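Local structure of SusD homolog (Bacteroides thetaiotaomicron, 3SGH) at residues D264-A269 with L350-F355; I395-G400 with L407-T412; G425-R430 with L489-K494. The protein probably binds glycans at the cell surface, as a SusD-like outer-membrane lipoprotein built around an alpha-alpha superhelix. All coordinates share one frame; numbering follows the deposited sequence. Where two conformers were deposited one is given.

Contact 1 of 3, residues D264-A269 with L350-F355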
loop_
_atom_site.group_PDB
_atom_site.type_symbol
_atom_site.label_atom_id
_atom_site.label_comp_id
_atom_site.label_asym_id
_atom_site.label_seq_id
_atom_site.Cartn_x
_atom_site.Cartn_y
_atom_site.Cartn_z
ATOM N N ASP A 264 -21.952 -0.222 -4.510
ATOM C CA ASP A 264 -21.252 0.410 -3.386
ATOM C C ASP A 264 -21.401 1.918 -3.443
ATOM O O ASP A 264 -20.990 2.546 -4.427
ATOM C CB ASP A 264 -19.764 0.003 -3.404
ATOM C CG ASP A 264 -19.060 0.233 -2.085
ATOM O OD1 ASP A 264 -19.117 1.372 -1.523
ATOM O OD2 ASP A 264 -18.406 -0.718 -1.588
ATOM N N PRO A 265 -21.944 2.505 -2.381
ATOM C CA PRO A 265 -22.164 3.946 -2.415
ATOM C C PRO A 265 -20.909 4.784 -2.373
ATOM O O PRO A 265 -20.980 5.994 -2.571
ATOM C CB PRO A 265 -23.016 4.228 -1.173
ATOM C CG PRO A 265 -23.154 2.996 -0.439
ATOM C CD PRO A 265 -22.516 1.865 -1.180
ATOM N N ARG A 266 -19.766 4.161 -2.106
ATOM C CA ARG A 266 -18.509 4.897 -2.214
ATOM C C ARG A 266 -18.062 5.150 -3.643
ATOM O O ARG A 266 -17.129 5.918 -3.834
ATOM C CB ARG A 266 -17.419 4.166 -1.437
ATOM C CG ARG A 266 -17.654 4.272 0.068
ATOM C CD ARG A 266 -16.715 3.287 0.810
ATOM N NE ARG A 266 -17.171 1.932 0.568
ATOM C CZ ARG A 266 -16.799 0.880 1.293
ATOM N NH1 ARG A 266 -15.895 1.004 2.284
ATOM N NH2 ARG A 266 -17.328 -0.296 1.020
ATOM N N ARG A 267 -18.678 4.504 -4.642
ATOM C CA ARG A 267 -18.261 4.692 -6.027
ATOM C C ARG A 267 -18.083 6.166 -6.453
ATOM O O ARG A 267 -17.009 6.512 -6.961
ATOM C CB ARG A 267 -19.148 3.916 -6.996
ATOM C CG ARG A 267 -18.903 2.371 -6.955
ATOM C CD ARG A 267 -19.924 1.631 -7.822
ATOM N NE ARG A 267 -21.268 1.846 -7.302
ATOM C CZ ARG A 267 -22.378 1.474 -7.909
ATOM N NH1 ARG A 267 -22.321 0.881 -9.106
ATOM N NH2 ARG A 267 -23.554 1.730 -7.352
ATOM N N PRO A 268 -19.098 7.035 -6.233
ATOM C CA PRO A 268 -18.945 8.434 -6.636
ATOM C C PRO A 268 -17.888 9.214 -5.872
ATOM O O PRO A 268 -17.434 10.274 -6.367
ATOM C CB PRO A 268 -20.333 9.049 -6.401
ATOM C CG PRO A 268 -21.022 8.132 -5.467
ATOM C CD PRO A 268 -20.477 6.748 -5.826
ATOM N N ALA A 269 -17.468 8.697 -4.704
ATOM C CA ALA A 269 -16.378 9.320 -3.940
ATOM C C ALA A 269 -14.983 8.837 -4.410
ATOM O O ALA A 269 -13.957 9.457 -4.107
ATOM C CB ALA A 269 -16.574 9.049 -2.501
ATOM N N LEU A 350 -16.163 3.573 9.326
ATOM C CA LEU A 350 -15.090 4.570 9.241
ATOM C C LEU A 350 -14.769 4.944 7.803
ATOM O O LEU A 350 -14.447 6.078 7.496
ATOM C CB LEU A 350 -13.795 4.061 9.906
ATOM C CG LEU A 350 -13.802 4.152 11.426
ATOM C CD1 LEU A 350 -12.517 3.505 11.859
ATOM C CD2 LEU A 350 -13.900 5.614 11.873
ATOM N N SER A 351 -14.810 3.955 6.923
ATOM C CA SER A 351 -14.486 4.159 5.512
ATOM C C SER A 351 -15.527 5.045 4.866
ATOM O O SER A 351 -15.198 5.978 4.122
ATOM C CB SER A 351 -14.491 2.792 4.825
ATOM O OG SER A 351 -14.289 2.934 3.441
ATOM N N PHE A 352 -16.798 4.749 5.114
ATOM C CA PHE A 352 -17.866 5.602 4.642
ATOM C C PHE A 352 -17.700 7.009 5.196
ATOM O O PHE A 352 -17.738 7.970 4.443
ATOM C CB PHE A 352 -19.241 5.091 5.051
ATOM C CG PHE A 352 -19.819 4.033 4.136
ATOM C CD1 PHE A 352 -19.150 2.848 3.862
ATOM C CD2 PHE A 352 -21.054 4.209 3.559
ATOM C CE1 PHE A 352 -19.737 1.872 3.030
ATOM C CE2 PHE A 352 -21.619 3.213 2.775
ATOM C CZ PHE A 352 -20.959 2.074 2.501
ATOM N N GLU A 353 -17.490 7.106 6.512
ATOM C CA GLU A 353 -17.322 8.383 7.152
ATOM C C GLU A 353 -16.151 9.184 6.570
ATOM O O GLU A 353 -16.271 10.383 6.330
ATOM C CB GLU A 353 -17.153 8.228 8.678
ATOM C CG GLU A 353 -17.204 9.582 9.368
ATOM C CD GLU A 353 -17.046 9.485 10.876
ATOM O OE1 GLU A 353 -16.784 8.356 11.371
ATOM O OE2 GLU A 353 -17.159 10.551 11.538
ATOM N N GLU A 354 -15.013 8.527 6.393
ATOM C CA GLU A 354 -13.823 9.160 5.851
ATOM C C GLU A 354 -14.109 9.888 4.538
ATOM O O GLU A 354 -13.546 10.972 4.287
ATOM C CB GLU A 354 -12.770 8.089 5.579
ATOM C CG GLU A 354 -11.404 8.589 5.186
ATOM C CD GLU A 354 -10.631 9.142 6.377
ATOM O OE1 GLU A 354 -10.663 8.510 7.468
ATOM O OE2 GLU A 354 -9.960 10.182 6.203
ATOM N N PHE A 355 -14.924 9.262 3.692
ATOM C CA PHE A 355 -15.246 9.800 2.371
ATOM C C PHE A 355 -16.575 10.552 2.320
ATOM O O PHE A 355 -16.988 10.953 1.244
ATOM C CB PHE A 355 -15.236 8.676 1.347
ATOM C CG PHE A 355 -13.848 8.324 0.881
ATOM C CD1 PHE A 355 -13.037 7.461 1.617
ATOM C CD2 PHE A 355 -13.330 8.897 -0.271
ATOM C CE1 PHE A 355 -11.753 7.167 1.195
ATOM C CE2 PHE A 355 -12.025 8.604 -0.694
ATOM C CZ PHE A 355 -11.233 7.745 0.045
#
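Asp-264, Pro-265 and Arg-266 pack against Ser-351 and Phe-352 on the last turns of helix 340-354, one of the long helices of this largely alpha-helical SusD-like fold. They belong to a type I beta turn that runs from Asp-264 to Arg-267 and leads into the short helix 267-270. Asp-264 suits its first position because OD1 can accept from the backbone N of Arg-266, at 2.9 Å and through the anti lone pair, which closes an Asx turn and caps what follows. Pro-265, whose ring holds phi near the value this turn position needs, lays CG 3.6 Å from CE2 of Phe-352.

Arg-266 does most of the joining. A bend at chi3 (-71°) turns NE back to Asp-264. NE and NH2 take the carboxylate side-on, one oxygen each, and each oxygen uses its syn lone pair. The NE bond to OD1 is nearly straight at 174°. The remaining nitrogen crosses the contact: NH1 donates to Ser-351 OG at 2.8 Å, with the hydroxyl in the guanidinium plane. Gln-413 OE1 is a further acceptor for NH2, and three polar groups thus fix the rotation of this buried cation, whose charge Asp-264 probably balances. Phe-352 covers one face of the guanidinium, CE1 lying 3.5 Å above its plane and over its centre. The planes are inclined by 41°, so this is a tilted ring rim rather than a parallel stack. Tyr-363 of helix 360-364 meets the Phe-352 ring as well.

At Ala-269 a small side chain lets the two backbones come close, the CA atoms of Ala-269 and Phe-355 being 6.4 Å apart. Here the Ala-269 methyl CB rests 3.9 Å from CD2 of the Phe-355 ring.

Contact 2 of 3, residues I395-G400 with L407-T412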
loop_
_atom_site.group_PDB
_atom_site.type_symbol
_atom_site.label_atom_id
_atom_site.label_comp_id
_atom_site.label_asym_id
_atom_site.label_seq_id
_atom_site.Cartn_x
_atom_site.Cartn_y
_atom_site.Cartn_z
ATOM N N ILE A 395 -21.382 -8.899 1.795
ATOM C CA ILE A 395 -21.000 -7.873 2.760
ATOM C C ILE A 395 -21.375 -8.154 4.205
ATOM O O ILE A 395 -20.537 -8.042 5.112
ATOM C CB ILE A 395 -21.637 -6.522 2.378
ATOM C CG1 ILE A 395 -21.208 -6.077 0.949
ATOM C CG2 ILE A 395 -21.304 -5.412 3.457
ATOM C CD1 ILE A 395 -22.229 -5.161 0.283
ATOM N N LYS A 396 -22.643 -8.519 4.432
ATOM C CA LYS A 396 -23.141 -8.732 5.800
ATOM C C LYS A 396 -22.310 -9.768 6.530
ATOM O O LYS A 396 -22.051 -10.855 6.004
ATOM C CB LYS A 396 -24.606 -9.191 5.803
ATOM C CG LYS A 396 -25.246 -9.383 7.199
ATOM C CD LYS A 396 -26.165 -10.610 7.207
ATOM C CE LYS A 396 -27.282 -10.521 8.249
ATOM N NZ LYS A 396 -26.816 -10.132 9.622
ATOM N N TRP A 397 -21.910 -9.431 7.741
ATOM C CA TRP A 397 -21.168 -10.335 8.599
ATOM C C TRP A 397 -22.006 -11.565 8.947
ATOM O O TRP A 397 -23.191 -11.446 9.276
ATOM C CB TRP A 397 -20.725 -9.664 9.882
ATOM C CG TRP A 397 -19.779 -10.541 10.620
ATOM C CD1 TRP A 397 -20.072 -11.397 11.640
ATOM C CD2 TRP A 397 -18.391 -10.704 10.345
ATOM N NE1 TRP A 397 -18.940 -12.065 12.026
ATOM C CE2 TRP A 397 -17.894 -11.650 11.243
ATOM C CE3 TRP A 397 -17.509 -10.119 9.434
ATOM C CZ2 TRP A 397 -16.574 -12.035 11.243
ATOM C CZ3 TRP A 397 -16.209 -10.500 9.443
ATOM C CH2 TRP A 397 -15.747 -11.446 10.332
ATOM N N GLU A 398 -21.366 -12.722 8.829
ATOM C CA GLU A 398 -21.977 -14.003 9.136
ATOM C C GLU A 398 -21.153 -14.713 10.211
ATOM O O GLU A 398 -20.045 -15.153 9.944
ATOM C CB GLU A 398 -22.040 -14.841 7.867
ATOM C CG GLU A 398 -22.718 -14.126 6.696
ATOM C CD GLU A 398 -23.010 -15.032 5.528
ATOM O OE1 GLU A 398 -22.067 -15.719 5.074
ATOM O OE2 GLU A 398 -24.171 -15.027 5.048
ATOM N N ASP A 399 -21.700 -14.830 11.423
ATOM C CA ASP A 399 -20.987 -15.422 12.558
ATOM C C ASP A 399 -20.638 -16.904 12.320
ATOM O O ASP A 399 -19.653 -17.416 12.840
ATOM C CB ASP A 399 -21.823 -15.292 13.849
ATOM C CG ASP A 399 -21.626 -13.933 14.581
ATOM O OD1 ASP A 399 -20.633 -13.187 14.333
ATOM O OD2 ASP A 399 -22.471 -13.625 15.468
ATOM N N GLY A 400 -21.434 -17.559 11.498
ATOM C CA GLY A 400 -21.272 -18.978 11.203
ATOM C C GLY A 400 -20.440 -19.290 9.971
ATOM O O GLY A 400 -20.198 -20.456 9.699
ATOM N N LEU A 407 -12.205 -14.396 6.687
ATOM C CA LEU A 407 -10.981 -13.669 6.324
ATOM C C LEU A 407 -11.159 -12.906 5.021
ATOM O O LEU A 407 -10.772 -11.722 4.929
ATOM C CB LEU A 407 -9.820 -14.634 6.249
ATOM C CG LEU A 407 -8.441 -14.009 6.020
ATOM C CD1 LEU A 407 -8.100 -13.010 7.098
ATOM C CD2 LEU A 407 -7.327 -15.106 5.877
ATOM N N GLU A 408 -11.748 -13.559 4.013
ATOM C CA GLU A 408 -11.938 -12.903 2.719
ATOM C C GLU A 408 -12.867 -11.694 2.866
ATOM O O GLU A 408 -12.629 -10.648 2.256
ATOM C CB GLU A 408 -12.494 -13.865 1.682
ATOM C CG GLU A 408 -12.640 -13.197 0.308
ATOM C CD GLU A 408 -13.072 -14.087 -0.827
ATOM O OE1 GLU A 408 -13.433 -15.273 -0.606
ATOM O OE2 GLU A 408 -13.013 -13.564 -1.989
ATOM N N ARG A 409 -13.878 -11.830 3.707
ATOM C CA ARG A 409 -14.785 -10.738 3.984
ATOM C C ARG A 409 -14.054 -9.538 4.592
ATOM O O ARG A 409 -14.167 -8.403 4.088
ATOM C CB ARG A 409 -15.894 -11.211 4.923
ATOM C CG ARG A 409 -16.916 -10.148 5.234
ATOM C CD ARG A 409 -18.181 -10.738 5.845
ATOM N NE ARG A 409 -18.969 -11.430 4.829
ATOM C CZ ARG A 409 -19.210 -12.737 4.737
ATOM N NH1 ARG A 409 -18.786 -13.610 5.652
ATOM N NH2 ARG A 409 -19.943 -13.174 3.723
ATOM N N VAL A 410 -13.295 -9.793 5.665
ATOM C CA VAL A 410 -12.484 -8.737 6.275
ATOM C C VAL A 410 -11.535 -8.057 5.255
ATOM O O VAL A 410 -11.491 -6.837 5.118
ATOM C CB VAL A 410 -11.749 -9.271 7.507
ATOM C CG1 VAL A 410 -10.638 -8.341 7.999
ATOM C CG2 VAL A 410 -12.775 -9.591 8.636
ATOM N N LEU A 411 -10.714 -8.857 4.574
ATOM C CA LEU A 411 -9.724 -8.309 3.667
ATOM C C LEU A 411 -10.286 -7.669 2.404
ATOM O O LEU A 411 -9.696 -6.712 1.880
ATOM C CB LEU A 411 -8.683 -9.376 3.314
ATOM C CG LEU A 411 -7.933 -9.841 4.538
ATOM C CD1 LEU A 411 -6.851 -10.837 4.107
ATOM C CD2 LEU A 411 -7.339 -8.660 5.288
ATOM N N THR A 412 -11.427 -8.135 1.924
ATOM C CA THR A 412 -12.103 -7.456 0.802
ATOM C C THR A 412 -12.597 -6.048 1.181
ATOM O O THR A 412 -12.359 -5.073 0.433
ATOM C CB THR A 412 -13.242 -8.324 0.222
ATOM O OG1 THR A 412 -12.685 -9.573 -0.200
ATOM C CG2 THR A 412 -13.911 -7.636 -1.004
HETATM O O HOH W 1 -18.343 -13.340 8.562
#
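Arg-409 stretches from helix 403-417 across to the backbone of 395-400, its guanidinium turning one face to Lys-396 O and Glu-398 CG. The motif is a loop folded back onto the helix that follows it, within the helical SusD-like fold. CG anti to the backbone N (chi1 -178°) starts the long side chain off toward the loop. Arginine has the reach and the several donors to serve a loop backbone. The carbonyl oxygen of Lys-396 stands 3.3 Å above the guanidinium plane, while NE spends its hydrogen on Thr-394 O, just before the loop segment. A long salt bridge of 3.6 Å joins NH2 to OE1 of Glu-398 in the conformer described here, one of two deposited; carboxylate and guanidinium planes lie 64° apart, so the two groups are not paired in a flat, side-on grip.

Trp-397 supplies the apolar half, its broad indole covering the aliphatic CD of Arg-409 with CE3 at 3.7 Å. Val-410 follows, its methyl CG2 meeting CZ3 of Trp-397 at the ring edge, near its plane, at 3.6 Å. Tyr-344 of helix 340-354 packs against the same indole and hydrogen-bonds Ile-395 O, tying the loop to a second helix. A single water completes the join: it accepts from Glu-398 N and from Arg-409 NH1, and its oxygen sits over the centre of one face of the Trp-397 ring.

Contact 3 of 3, residues G425-R430 with L489-K494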
loop_
_atom_site.group_PDB
_atom_site.type_symbol
_atom_site.label_atom_id
_atom_site.label_comp_id
_atom_site.label_asym_id
_atom_site.label_seq_id
_atom_site.Cartn_x
_atom_site.Cartn_y
_atom_site.Cartn_z
ATOM N N GLY A 425 -3.465 -4.013 -1.282
ATOM C CA GLY A 425 -4.032 -5.136 -2.029
ATOM C C GLY A 425 -3.011 -6.212 -2.389
ATOM O O GLY A 425 -3.245 -7.395 -2.172
ATOM N N TRP A 426 -1.880 -5.775 -2.956
ATOM C CA TRP A 426 -0.869 -6.708 -3.436
ATOM C C TRP A 426 -0.251 -7.456 -2.259
ATOM O O TRP A 426 0.034 -8.650 -2.357
ATOM C CB TRP A 426 0.185 -5.963 -4.212
ATOM C CG TRP A 426 1.149 -6.864 -4.884
ATOM C CD1 TRP A 426 0.927 -8.135 -5.317
ATOM C CD2 TRP A 426 2.464 -6.517 -5.284
ATOM N NE1 TRP A 426 2.032 -8.613 -5.915
ATOM C CE2 TRP A 426 3.008 -7.647 -5.905
ATOM C CE3 TRP A 426 3.251 -5.375 -5.141
ATOM C CZ2 TRP A 426 4.318 -7.686 -6.387
ATOM C CZ3 TRP A 426 4.540 -5.388 -5.651
ATOM C CH2 TRP A 426 5.051 -6.553 -6.285
ATOM N N ALA A 427 -0.032 -6.737 -1.165
ATOM C CA ALA A 427 0.554 -7.345 0.020
ATOM C C ALA A 427 -0.383 -8.383 0.642
ATOM O O ALA A 427 0.030 -9.534 0.889
ATOM C CB ALA A 427 0.947 -6.303 1.049
ATOM N N ASP A 428 -1.643 -8.019 0.858
ATOM C CA ASP A 428 -2.639 -8.969 1.430
ATOM C C ASP A 428 -2.873 -10.143 0.480
ATOM O O ASP A 428 -2.996 -11.311 0.925
ATOM C CB ASP A 428 -3.976 -8.276 1.809
ATOM C CG ASP A 428 -3.882 -7.444 3.113
ATOM O OD1 ASP A 428 -2.809 -7.453 3.781
ATOM O OD2 ASP A 428 -4.903 -6.810 3.490
ATOM N N PHE A 429 -2.887 -9.907 -0.819
ATOM C CA PHE A 429 -3.056 -11.013 -1.753
ATOM C C PHE A 429 -1.835 -11.998 -1.666
ATOM O O PHE A 429 -2.007 -13.217 -1.631
ATOM C CB PHE A 429 -3.288 -10.536 -3.172
ATOM C CG PHE A 429 -3.302 -11.681 -4.180
ATOM C CD1 PHE A 429 -4.404 -12.515 -4.280
ATOM C CD2 PHE A 429 -2.180 -11.961 -4.942
ATOM C CE1 PHE A 429 -4.397 -13.585 -5.143
ATOM C CE2 PHE A 429 -2.150 -13.039 -5.824
ATOM C CZ PHE A 429 -3.278 -13.857 -5.923
ATOM N N ARG A 430 -0.625 -11.455 -1.650
ATOM C CA ARG A 430 0.567 -12.299 -1.601
ATOM C C ARG A 430 0.608 -13.059 -0.279
ATOM O O ARG A 430 1.096 -14.188 -0.221
ATOM C CB ARG A 430 1.841 -11.462 -1.781
ATOM C CG ARG A 430 2.069 -11.062 -3.216
ATOM C CD ARG A 430 3.394 -10.259 -3.387
ATOM N NE ARG A 430 3.273 -8.937 -2.824
ATOM C CZ ARG A 430 4.291 -8.167 -2.447
ATOM N NH1 ARG A 430 5.524 -8.570 -2.662
ATOM N NH2 ARG A 430 4.064 -6.987 -1.863
ATOM N N LEU A 489 8.677 -13.408 -1.330
ATOM C CA LEU A 489 9.197 -12.801 -0.124
ATOM C C LEU A 489 8.977 -13.661 1.138
ATOM O O LEU A 489 8.138 -14.556 1.176
ATOM C CB LEU A 489 8.597 -11.415 0.031
ATOM C CG LEU A 489 8.939 -10.465 -1.116
ATOM C CD1 LEU A 489 8.451 -9.051 -0.833
ATOM C CD2 LEU A 489 10.466 -10.435 -1.407
ATOM N N TRP A 490 9.696 -13.301 2.199
ATOM C CA TRP A 490 9.820 -14.137 3.392
ATOM C C TRP A 490 8.445 -14.329 4.075
ATOM O O TRP A 490 8.117 -15.416 4.591
ATOM C CB TRP A 490 10.811 -13.442 4.321
ATOM C CG TRP A 490 10.923 -13.944 5.692
ATOM C CD1 TRP A 490 11.500 -15.131 6.102
ATOM C CD2 TRP A 490 10.585 -13.231 6.888
ATOM N NE1 TRP A 490 11.488 -15.191 7.486
ATOM C CE2 TRP A 490 10.917 -14.050 7.975
ATOM C CE3 TRP A 490 10.012 -11.995 7.137
ATOM C CZ2 TRP A 490 10.681 -13.663 9.309
ATOM C CZ3 TRP A 490 9.779 -11.619 8.459
ATOM C CH2 TRP A 490 10.101 -12.446 9.511
ATOM N N TRP A 491 7.656 -13.265 4.057
ATOM C CA TRP A 491 6.347 -13.219 4.690
ATOM C C TRP A 491 5.212 -13.637 3.763
ATOM O O TRP A 491 4.086 -13.804 4.236
ATOM C CB TRP A 491 6.044 -11.813 5.215
ATOM C CG TRP A 491 6.239 -10.724 4.172
ATOM C CD1 TRP A 491 7.347 -9.978 3.982
ATOM C CD2 TRP A 491 5.284 -10.290 3.168
ATOM N NE1 TRP A 491 7.158 -9.089 2.927
ATOM C CE2 TRP A 491 5.898 -9.253 2.429
ATOM C CE3 TRP A 491 3.970 -10.643 2.860
ATOM C CZ2 TRP A 491 5.265 -8.618 1.364
ATOM C CZ3 TRP A 491 3.321 -9.991 1.812
ATOM C CH2 TRP A 491 3.971 -9.008 1.065
ATOM N N ALA A 492 5.492 -13.832 2.471
ATOM C CA ALA A 492 4.420 -14.137 1.499
ATOM C C ALA A 492 4.066 -15.602 1.581
ATOM O O ALA A 492 4.906 -16.427 1.946
ATOM C CB ALA A 492 4.870 -13.811 0.069
HETATM N N MSE A 493 2.838 -15.947 1.202
HETATM C CA MSE A 493 2.432 -17.342 1.098
HETATM C C MSE A 493 3.177 -17.984 -0.080
HETATM O O MSE A 493 3.295 -17.393 -1.133
HETATM C CB MSE A 493 0.924 -17.438 0.856
HETATM C CG MSE A 493 0.467 -18.859 0.768
HETATM SE SE MSE A 493 -1.478 -18.960 0.857
HETATM C CE MSE A 493 -2.018 -17.527 -0.298
ATOM N N LYS A 494 3.746 -19.155 0.145
ATOM C CA LYS A 494 4.514 -19.837 -0.880
ATOM C C LYS A 494 3.598 -20.699 -1.712
ATOM O O LYS A 494 2.424 -20.866 -1.366
ATOM C CB LYS A 494 5.613 -20.684 -0.239
ATOM C CG LYS A 494 6.551 -19.932 0.710
ATOM C CD LYS A 494 7.131 -18.676 0.106
ATOM C CE LYS A 494 8.171 -18.050 1.009
ATOM N NZ LYS A 494 7.527 -17.369 2.211
#
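A chi1 of 52° sets CG of Trp-491 between its backbone N and carbonyl carbon, and a chi3 of -72° bends the Arg-430 chain at NE; the indole rim and the guanidinium meet there. Trp-491 CH2 lies 3.5 Å above the guanidinium, over its centre, with the two planes 75° apart: the indole arrives edge-on. Trp-426 covers the opposite face, its CE2 3.3 Å from that plane, so the flat cation is held between two tryptophans. Arginine suits this buried place because each of its nitrogens finds a carbonyl: NE bonds Trp-426 O at 3.3 Å from above the carbonyl plane, NH1 Arg-455 O and NH2 Ser-118 O. An alanine here would probably leave the Arg-455 and Ser-118 carbonyls without these donors and open a gap between the indoles.

The indole also brings CZ3 to 3.4 Å from Ala-427 O, where a small side chain on the helix leaves room for the ring. The backbone N of Met-493, deposited as selenomethionine, donates to Arg-430 O at 2.9 Å. This bond and the tryptophan packing fasten 489-494 to helix 424-432. Lys-494 NZ folds back to Leu-489 O and Ala-492 O, bracing the type I turn 489-492, and also pairs with the Tyr-499 carboxylate. An irregular segment near the C-terminus is thus packed against helices of the SusD-like alpha-alpha superhelix.

How the contacts relate
The contacts follow one another along the chain, each closing before the next opens. Centre to centre, contact 1 is about 18 Å from contact 2 and about 27 Å from contact 3, while contacts 2 and 3 are about 20 Å apart. Helix 403-417 links them: it carries one segment of contact 2, its Gln-413 reaches contact 1, and Leu-411 CD2 touches Asp-428 OD2 of contact 3 at 3.5 Å, on helix 424-432, the next helix in the chain. Helix 340-354 in turn serves contact 1 directly and contact 2 through Tyr-344. Contact 2 ties a loop to the next helix of the superhelix, while contacts 1 and 3 join parts 81 and 59 residues apart.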